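Local coordinates for haloacid dehalogenase domain protein hydrolase (Planctomyces limnophilus, PDB 4OVY) that binds a calcium ion and is probably a hydrolase, perhaps a phosphatase, of the haloacid dehalogenase superfamily, at residues Asn117-Trp122 with Met168-Lys173. Numbering follows the deposited sequence.
Sequences NIVTEW and MRPWAK
The backbones come closest at Thr120 and Pro170, whose CA atoms are 6.4 Å apart, where the turn Met168-Trp171, just ahead of helix 172-176, meets the flank of helix 112-125. Pro170 makes the close contacts from its side, with two ring carbons meeting two successive residues of the helix. Its CG lies 3.8 Å from Val119 CG1, an apolar contact in which the two side chains cross at about a right angle. Val119 turns that methyl anti to its own backbone N (chi1 169°), and the residue is buried, with Phe59 of helix 55-67 also packing on it. Next along, Pro170 CB comes 3.6 Å from Thr120 OG1. This is a van der Waals approach; the hydroxyl has its polar partner in Glu116 O, one turn earlier in the same helix. In the fold, the proline turn comes after strand 156-161 of the HAD core and the short helix 165-168, whereas helix 112-125 belongs to the largely helical region inserted between strands 38-41 and 156-161, as in cap-bearing HAD proteins. Glu116 and Ile123 extend the junction along that helix, meeting Pro170 and Trp171 respectively, the latter being the N-cap residue of helix 172-176.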
# COMPACT_ATOMS: atom_id res chain seq x y z
N ASN A 117 8.20 -18.89 -3.13
CA ASN A 117 9.20 -19.90 -3.50
C ASN A 117 8.97 -20.49 -4.89
O ASN A 117 9.91 -20.71 -5.65
CB ASN A 117 9.25 -21.02 -2.46
CG ASN A 117 9.83 -20.57 -1.13
OD1 ASN A 117 10.52 -19.55 -1.05
ND2 ASN A 117 9.57 -21.34 -0.08
N ILE A 118 7.71 -20.75 -5.21
CA ILE A 118 7.32 -21.25 -6.53
C ILE A 118 7.67 -20.24 -7.63
O ILE A 118 8.26 -20.61 -8.65
CB ILE A 118 5.82 -21.63 -6.55
CG1 ILE A 118 5.63 -22.94 -5.79
CG2 ILE A 118 5.31 -21.78 -7.98
CD1 ILE A 118 4.20 -23.29 -5.46
N VAL A 119 7.29 -18.99 -7.43
CA VAL A 119 7.62 -17.93 -8.39
C VAL A 119 9.13 -17.77 -8.56
O VAL A 119 9.63 -17.65 -9.68
CB VAL A 119 7.01 -16.57 -7.95
CG1 VAL A 119 7.57 -15.43 -8.78
CG2 VAL A 119 5.49 -16.62 -8.05
N THR A 120 9.85 -17.75 -7.45
CA THR A 120 11.31 -17.54 -7.48
C THR A 120 12.04 -18.65 -8.23
O THR A 120 12.94 -18.39 -9.03
CB THR A 120 11.85 -17.41 -6.05
OG1 THR A 120 11.29 -16.23 -5.45
CG2 THR A 120 13.38 -17.31 -6.03
N GLU A 121 11.64 -19.89 -7.97
CA GLU A 121 12.21 -21.01 -8.67
C GLU A 121 11.87 -20.99 -10.16
O GLU A 121 12.73 -21.24 -10.99
CB GLU A 121 11.78 -22.32 -8.02
CG GLU A 121 12.43 -22.53 -6.66
CD GLU A 121 13.94 -22.59 -6.75
OE1 GLU A 121 14.47 -23.67 -7.11
OE2 GLU A 121 14.60 -21.56 -6.46
N TRP A 122 10.63 -20.65 -10.50
CA TRP A 122 10.25 -20.57 -11.91
C TRP A 122 11.02 -19.48 -12.64
O TRP A 122 11.55 -19.71 -13.73
CB TRP A 122 8.75 -20.33 -12.07
CG TRP A 122 8.35 -20.32 -13.51
CD1 TRP A 122 8.04 -21.40 -14.28
CD2 TRP A 122 8.26 -19.17 -14.37
NE1 TRP A 122 7.74 -21.00 -15.55
CE2 TRP A 122 7.87 -19.64 -15.64
CE3 TRP A 122 8.46 -17.80 -14.19
CZ2 TRP A 122 7.67 -18.79 -16.73
CZ3 TRP A 122 8.26 -16.95 -15.28
CH2 TRP A 122 7.87 -17.45 -16.53
N MSE A 168 5.36 -10.36 -8.96
CA MSE A 168 6.43 -9.37 -9.18
C MSE A 168 7.29 -9.14 -7.96
O MSE A 168 8.50 -8.90 -8.07
CB MSE A 168 5.81 -8.03 -9.59
CG MSE A 168 5.11 -8.15 -10.95
SE MSE A 168 4.28 -6.43 -11.44
CE MSE A 168 2.79 -6.42 -10.16
N ARG A 169 6.69 -9.22 -6.78
CA ARG A 169 7.38 -8.87 -5.53
C ARG A 169 8.65 -9.66 -5.20
O ARG A 169 9.56 -9.10 -4.59
CB ARG A 169 6.43 -8.92 -4.34
CG ARG A 169 5.63 -7.64 -4.16
CD ARG A 169 4.58 -7.78 -3.08
NE ARG A 169 4.08 -6.48 -2.64
CZ ARG A 169 3.02 -6.28 -1.88
NH1 ARG A 169 2.26 -7.30 -1.46
NH2 ARG A 169 2.70 -5.05 -1.51
N PRO A 170 8.72 -10.95 -5.58
CA PRO A 170 9.92 -11.70 -5.23
C PRO A 170 11.23 -11.18 -5.85
O PRO A 170 12.29 -11.40 -5.27
CB PRO A 170 9.61 -13.11 -5.74
CG PRO A 170 8.12 -13.19 -5.76
CD PRO A 170 7.67 -11.82 -6.14
N TRP A 171 11.15 -10.50 -6.99
CA TRP A 171 12.35 -10.11 -7.75
C TRP A 171 12.46 -8.62 -8.10
O TRP A 171 13.52 -8.17 -8.57
CB TRP A 171 12.42 -10.95 -9.04
CG TRP A 171 11.17 -10.90 -9.86
CD1 TRP A 171 10.10 -11.75 -9.76
CD2 TRP A 171 10.85 -9.96 -10.87
NE1 TRP A 171 9.13 -11.40 -10.66
CE2 TRP A 171 9.56 -10.29 -11.36
CE3 TRP A 171 11.51 -8.86 -11.42
CZ2 TRP A 171 8.93 -9.57 -12.37
CZ3 TRP A 171 10.88 -8.14 -12.43
CH2 TRP A 171 9.61 -8.50 -12.89
N ALA A 172 11.41 -7.84 -7.86
CA ALA A 172 11.37 -6.44 -8.31
C ALA A 172 12.42 -5.55 -7.63
O ALA A 172 12.91 -4.59 -8.23
CB ALA A 172 9.97 -5.85 -8.13
N LYS A 173 12.77 -5.87 -6.38
CA LYS A 173 13.76 -5.07 -5.68
C LYS A 173 15.13 -5.27 -6.30
O LYS A 173 15.81 -4.29 -6.60
CB LYS A 173 13.82 -5.39 -4.19
CG LYS A 173 14.51 -4.30 -3.38
CD LYS A 173 14.72 -4.76 -1.95
CE LYS A 173 16.03 -5.51 -1.79
NZ LYS A 173 17.14 -4.58 -1.44